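Local coordinates for nuclear fusion protein BIK1 (Saccharomyces cerevisiae, PDB 6FC5), which binds microtubules and kinesin and is required for nuclear fusion, chromosome disjunction and nuclear segregation during mitosis, at residues Gly39-Ala44 and Gln60-Gln65; Leu24-Pro29 and Lys56-Thr61. All coordinates share one frame; numbering follows the deposited sequence.

Contact 1: residues Gly39-Ala44 and Gln60-Gln65; sequences GVDLLA and QTEYPQ
Asp-41 reaches from the end of its strand to the backbone of Glu-62, and its carboxylate does most of the joining here. With CG anti to the backbone N (chi1 -175°), the group extends toward the 60-65 loop, and its two oxygens are put to different uses. OD2 faces the loop: it takes the N-H of Glu-62 on its syn side, N to OD2 2.9 Å, from 30° out of the carboxylate plane, and also lies 3.3 Å from CA of Thr-61. OD1 turns back on its own chain and accepts the N-H of Leu-43, N to OD1 2.9 Å, from well above the carboxylate plane, closing an Asx turn. Ser-66 OG gives OD1 a further hydrogen bond. Gripped at both oxygens, the carboxylate has little freedom to rotate, and a short acidic side chain suits a place where two backbone amides must be met at once. Thr-61 braces the loop from within, its OG1 donating to O of Tyr-63 at 2.8 Å.

Farther out, the contacts are van der Waals only. Leu-43 and Glu-62 pass at a slant, CD2 of the leucine 3.9 Å from CG of the glutamate, whose chain then bends so that the carboxylate leads away. The Tyr-63 ring lays its edge against the polar backbone of Leu-43, CE2 lying 3.6 Å from O of that residue, while CB of Glu-62 packs over one face of the ring near its rim.

The contact lies at the surface of the CAP-Gly domain, where the end of strand 36-41 meets the loop between strands 56-57 and 67-71. Val-40 and Leu-42 turn to Leu-68 of strand 67-71 and Ile-16 of strand 13-16, and Leu-43 touches Phe-13 of the same strand 13-16.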
loop_
_atom_site.group_PDB
_atom_site.type_symbol
_atom_site.label_atom_id
_atom_site.label_comp_id
_atom_site.label_asym_id
_atom_site.label_seq_id
_atom_site.Cartn_x
_atom_site.Cartn_y
_atom_site.Cartn_z
ATOM N N GLY A 39 0.782 0.956 -1.641
ATOM C CA GLY A 39 0.867 1.801 -0.479
ATOM C C GLY A 39 -0.251 1.371 0.419
ATOM O O GLY A 39 -1.417 1.312 -0.011
ATOM N N VAL A 40 0.086 1.032 1.655
ATOM C CA VAL A 40 -0.868 0.536 2.617
ATOM C C VAL A 40 -0.850 1.378 3.906
ATOM O O VAL A 40 0.215 1.906 4.303
ATOM C CB VAL A 40 -0.665 -0.965 2.983
ATOM C CG1 VAL A 40 -0.655 -1.861 1.765
ATOM C CG2 VAL A 40 0.621 -1.182 3.740
ATOM N N ASP A 41 -2.008 1.469 4.543
ATOM C CA ASP A 41 -2.123 2.076 5.822
ATOM C C ASP A 41 -2.318 0.923 6.860
ATOM O O ASP A 41 -3.317 0.232 6.836
ATOM C CB ASP A 41 -3.270 3.027 5.871
ATOM C CG ASP A 41 -3.357 3.813 7.211
ATOM O OD1 ASP A 41 -2.597 3.498 8.169
ATOM O OD2 ASP A 41 -4.206 4.766 7.315
ATOM N N LEU A 42 -1.337 0.786 7.741
ATOM C CA LEU A 42 -1.319 -0.247 8.765
ATOM C C LEU A 42 -2.107 0.076 10.034
ATOM O O LEU A 42 -2.190 -0.751 10.928
ATOM C CB LEU A 42 0.115 -0.636 9.097
ATOM C CG LEU A 42 0.879 -1.194 7.907
ATOM C CD1 LEU A 42 2.375 -1.102 8.111
ATOM C CD2 LEU A 42 0.452 -2.617 7.618
ATOM N N LEU A 43 -2.620 1.297 10.118
ATOM C CA LEU A 43 -3.516 1.734 11.220
ATOM C C LEU A 43 -2.864 1.599 12.599
ATOM O O LEU A 43 -3.530 1.462 13.577
ATOM C CB LEU A 43 -4.861 0.987 11.208
ATOM C CG LEU A 43 -5.564 0.857 9.840
ATOM C CD1 LEU A 43 -6.910 0.146 10.000
ATOM C CD2 LEU A 43 -5.770 2.234 9.274
ATOM N N ALA A 44 -1.535 1.687 12.633
ATOM C CA ALA A 44 -0.712 1.729 13.832
ATOM C C ALA A 44 0.637 2.174 13.334
ATOM O O ALA A 44 0.930 2.017 12.120
ATOM C CB ALA A 44 -0.590 0.403 14.479
ATOM N N GLN A 60 -3.277 8.911 2.007
ATOM C CA GLN A 60 -3.560 9.425 3.351
ATOM C C GLN A 60 -3.408 8.299 4.400
ATOM O O GLN A 60 -3.867 7.200 4.175
ATOM C CB GLN A 60 -5.033 9.881 3.446
ATOM C CG GLN A 60 -5.275 10.736 4.664
ATOM C CD GLN A 60 -6.661 11.302 4.672
ATOM O OE1 GLN A 60 -7.503 10.924 3.864
ATOM N NE2 GLN A 60 -6.916 12.233 5.599
ATOM N N THR A 61 -2.753 8.588 5.510
ATOM C CA THR A 61 -2.645 7.585 6.599
ATOM C C THR A 61 -3.304 8.133 7.868
ATOM O O THR A 61 -3.361 9.385 8.061
ATOM C CB THR A 61 -1.169 7.298 6.936
ATOM O OG1 THR A 61 -0.560 8.474 7.480
ATOM C CG2 THR A 61 -0.394 6.824 5.752
ATOM N N GLU A 62 -3.750 7.240 8.711
ATOM C CA GLU A 62 -4.376 7.610 9.999
ATOM C C GLU A 62 -3.348 8.197 10.978
ATOM O O GLU A 62 -3.644 9.146 11.661
ATOM C CB GLU A 62 -5.090 6.388 10.650
ATOM C CG GLU A 62 -6.465 6.028 10.060
ATOM C CD GLU A 62 -7.435 7.226 10.121
ATOM O OE1 GLU A 62 -7.522 7.872 11.189
ATOM O OE2 GLU A 62 -8.046 7.559 9.088
ATOM N N TYR A 63 -2.145 7.615 11.019
ATOM C CA TYR A 63 -1.078 8.034 11.947
ATOM C C TYR A 63 0.227 8.365 11.240
ATOM O O TYR A 63 0.418 7.964 10.069
ATOM C CB TYR A 63 -0.840 6.931 12.982
ATOM C CG TYR A 63 -2.119 6.528 13.670
ATOM C CD1 TYR A 63 -2.755 7.406 14.542
ATOM C CD2 TYR A 63 -2.740 5.328 13.367
ATOM C CE1 TYR A 63 -3.985 7.084 15.118
ATOM C CE2 TYR A 63 -3.959 4.966 13.987
ATOM C CZ TYR A 63 -4.560 5.838 14.827
ATOM O OH TYR A 63 -5.735 5.452 15.341
ATOM N N PRO A 64 1.132 9.067 11.918
ATOM C CA PRO A 64 2.324 9.597 11.221
ATOM C C PRO A 64 3.292 8.564 10.693
ATOM O O PRO A 64 4.022 8.868 9.733
ATOM C CB PRO A 64 3.056 10.411 12.305
ATOM C CG PRO A 64 1.970 10.780 13.286
ATOM C CD PRO A 64 1.077 9.585 13.327
ATOM N N GLN A 65 3.268 7.338 11.247
ATOM C CA GLN A 65 4.092 6.247 10.701
ATOM C C GLN A 65 3.303 5.058 10.377
ATOM O O GLN A 65 3.825 3.932 10.502
ATOM C CB GLN A 65 5.205 5.860 11.687
ATOM C CG GLN A 65 6.378 6.805 11.588
ATOM C CD GLN A 65 6.204 8.016 12.522
ATOM O OE1 GLN A 65 5.980 7.845 13.725
ATOM N NE2 GLN A 65 6.362 9.249 11.982
#

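Contact 2: residues Leu24-Pro29 and Lys56-Thr61; sequences LKYVGP and KKYFQT
Tyr-26 holds CG anti to its own N (chi1 173°), while Tyr-58 has its CG anti to the carbonyl carbon (chi1 -66°); these settings bring the two rings together as a T-shaped pair. The edge of Tyr-58 points at the face of Tyr-26, CD2 of Tyr-58 standing 3.7 Å from CZ of Tyr-26. The ring centroids are 5.3 Å apart and the planes at 75°. The OH of Tyr-26 donates to O of Pro-29 at 2.6 Å, in the carbonyl plane, which fixes the far end of the ring, and the OH of Tyr-58 bonds to Asp-31 N. Tyrosine thus suits both places, combining an aromatic surface with a polar end. With an alanine at Tyr-26, the edge of Tyr-58 would probably lose the face it packs on and the carbonyl of Pro-29 its hydroxyl partner.

Phe-59 fits beside them, its CD2 3.9 Å from CB of Tyr-26 and its CB 3.6 Å from CB of Lys-25. The lysine crosses it at about a right angle and, long and flexible enough to reach past the ring, curls round so that NZ donates a hydrogen bond to O of Gln-60 (2.7 Å), tilted from the carbonyl plane.

Lys-25 and Tyr-26 both face Gly-39 in a classic beta bulge, which helps explain how successive side chains can both point toward the 56-61 segment. Here the loop after strand 56-57 covers one strand of the sheet in the CAP-Gly domain, a small beta-rich fold of the SH3 clan.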
loop_
_atom_site.group_PDB
_atom_site.type_symbol
_atom_site.label_atom_id
_atom_site.label_comp_id
_atom_site.label_asym_id
_atom_site.label_seq_id
_atom_site.Cartn_x
_atom_site.Cartn_y
_atom_site.Cartn_z
ATOM N N LEU A 24 -5.329 -1.110 1.660
ATOM C CA LEU A 24 -4.712 -0.726 0.381
ATOM C C LEU A 24 -5.144 0.697 0.021
ATOM O O LEU A 24 -6.352 0.946 -0.143
ATOM C CB LEU A 24 -5.096 -1.706 -0.728
ATOM C CG LEU A 24 -4.353 -1.406 -2.054
ATOM C CD1 LEU A 24 -2.840 -1.599 -1.959
ATOM C CD2 LEU A 24 -4.957 -2.376 -3.108
ATOM N N LYS A 25 -4.183 1.594 -0.164
ATOM C CA LYS A 25 -4.482 3.005 -0.470
ATOM C C LYS A 25 -3.921 3.514 -1.785
ATOM O O LYS A 25 -4.296 4.630 -2.237
ATOM C CB LYS A 25 -4.029 3.953 0.661
ATOM C CG LYS A 25 -4.504 3.568 2.064
ATOM C CD LYS A 25 -5.948 3.556 2.324
ATOM C CE LYS A 25 -6.537 4.941 2.406
ATOM N NZ LYS A 25 -6.059 5.646 3.602
ATOM N N TYR A 26 -2.936 2.825 -2.356
ATOM C CA TYR A 26 -2.256 3.312 -3.553
ATOM C C TYR A 26 -1.670 2.100 -4.238
ATOM O O TYR A 26 -1.160 1.210 -3.557
ATOM C CB TYR A 26 -1.121 4.289 -3.162
ATOM C CG TYR A 26 -0.261 4.733 -4.278
ATOM C CD1 TYR A 26 -0.702 5.660 -5.223
ATOM C CD2 TYR A 26 1.006 4.190 -4.451
ATOM C CE1 TYR A 26 0.088 5.947 -6.348
ATOM C CE2 TYR A 26 1.790 4.552 -5.542
ATOM C CZ TYR A 26 1.317 5.416 -6.485
ATOM O OH TYR A 26 2.190 5.759 -7.530
ATOM N N VAL A 27 -1.630 2.135 -5.564
ATOM C CA VAL A 27 -0.871 1.174 -6.348
ATOM C C VAL A 27 -0.134 1.909 -7.452
ATOM O O VAL A 27 -0.738 2.543 -8.260
ATOM C CB VAL A 27 -1.834 0.088 -6.910
ATOM C CG1 VAL A 27 -1.062 -0.845 -7.812
ATOM C CG2 VAL A 27 -2.493 -0.738 -5.798
ATOM N N GLY A 28 1.154 1.780 -7.550
ATOM C CA GLY A 28 1.863 2.428 -8.642
ATOM C C GLY A 28 3.306 2.641 -8.331
ATOM O O GLY A 28 3.802 2.109 -7.394
ATOM N N PRO A 29 4.010 3.380 -9.183
ATOM C CA PRO A 29 5.416 3.657 -9.037
ATOM C C PRO A 29 5.645 4.659 -7.896
ATOM O O PRO A 29 4.703 5.329 -7.462
ATOM C CB PRO A 29 5.796 4.329 -10.375
ATOM C CG PRO A 29 4.510 4.923 -10.864
ATOM C CD PRO A 29 3.401 4.099 -10.344
ATOM N N LYS A 56 6.169 14.432 -1.931
ATOM C CA LYS A 56 4.892 14.207 -2.638
ATOM C C LYS A 56 3.943 13.315 -1.873
ATOM O O LYS A 56 4.389 12.310 -1.363
ATOM C CB LYS A 56 5.248 13.517 -3.916
ATOM C CG LYS A 56 4.083 13.240 -4.842
ATOM C CD LYS A 56 4.593 12.629 -6.164
ATOM C CE LYS A 56 3.424 12.372 -7.129
ATOM N NZ LYS A 56 3.624 11.148 -7.975
ATOM N N LYS A 57 2.634 13.623 -1.890
ATOM C CA LYS A 57 1.628 12.792 -1.270
ATOM C C LYS A 57 1.214 11.697 -2.186
ATOM O O LYS A 57 0.754 11.954 -3.274
ATOM C CB LYS A 57 0.434 13.622 -0.920
ATOM C CG LYS A 57 0.799 14.669 0.110
ATOM C CD LYS A 57 -0.403 15.147 0.884
ATOM C CE LYS A 57 -1.143 16.256 0.184
ATOM N NZ LYS A 57 -2.191 16.749 1.129
ATOM N N TYR A 58 1.346 10.476 -1.741
ATOM C CA TYR A 58 0.789 9.307 -2.415
ATOM C C TYR A 58 -0.550 8.855 -1.884
ATOM O O TYR A 58 -1.423 8.450 -2.648
ATOM C CB TYR A 58 1.807 8.158 -2.403
ATOM C CG TYR A 58 3.030 8.428 -3.205
ATOM C CD1 TYR A 58 4.108 9.181 -2.714
ATOM C CD2 TYR A 58 3.164 7.890 -4.475
ATOM C CE1 TYR A 58 5.218 9.454 -3.497
ATOM C CE2 TYR A 58 4.276 8.182 -5.257
ATOM C CZ TYR A 58 5.299 8.916 -4.757
ATOM O OH TYR A 58 6.435 9.136 -5.518
ATOM N N PHE A 59 -0.736 8.902 -0.570
ATOM C CA PHE A 59 -2.009 8.487 0.032
ATOM C C PHE A 59 -2.124 9.035 1.443
ATOM O O PHE A 59 -1.155 9.543 1.992
ATOM C CB PHE A 59 -2.160 6.957 0.047
ATOM C CG PHE A 59 -1.065 6.214 0.792
ATOM C CD1 PHE A 59 -1.269 5.798 2.056
ATOM C CD2 PHE A 59 0.082 5.833 0.162
ATOM C CE1 PHE A 59 -0.286 5.087 2.730
ATOM C CE2 PHE A 59 1.068 5.147 0.825
ATOM C CZ PHE A 59 0.886 4.747 2.101
ATOM N N GLN A 60 -3.277 8.911 2.007
ATOM C CA GLN A 60 -3.560 9.425 3.351
ATOM C C GLN A 60 -3.408 8.299 4.400
ATOM O O GLN A 60 -3.867 7.200 4.175
ATOM C CB GLN A 60 -5.033 9.881 3.446
ATOM C CG GLN A 60 -5.275 10.736 4.664
ATOM C CD GLN A 60 -6.661 11.302 4.672
ATOM O OE1 GLN A 60 -7.503 10.924 3.864
ATOM N NE2 GLN A 60 -6.916 12.233 5.599
ATOM N N THR A 61 -2.753 8.588 5.510
ATOM C CA THR A 61 -2.645 7.585 6.599
ATOM C C THR A 61 -3.304 8.133 7.868
ATOM O O THR A 61 -3.361 9.385 8.061
ATOM C CB THR A 61 -1.169 7.298 6.936
ATOM O OG1 THR A 61 -0.560 8.474 7.480
ATOM C CG2 THR A 61 -0.394 6.824 5.752
#

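In the fold
Both are surface contacts, and both lay the continuous segment 56-65 against neighbouring strands of the antiparallel sheet: contact 2 against strand 20-27, contact 1 against the end of strand 36-41. They share Gln-60 and Thr-61 and are tied directly, for Gly-39 is hydrogen-bonded to Lys-25 and Tyr-26, and the Phe-59 ring packs against Gly-39 and the carbonyl of Val-40. Their chemistry differs. Contact 2, whose centre is slightly nearer that of the chain, relies on aromatic rings and on a lysine whose chain packs on Phe-59 and whose ammonium bonds a backbone carbonyl; contact 1 relies on a buried carboxylate serving backbone amides where strand 36-41 gives way to loop, with sparse packing around it.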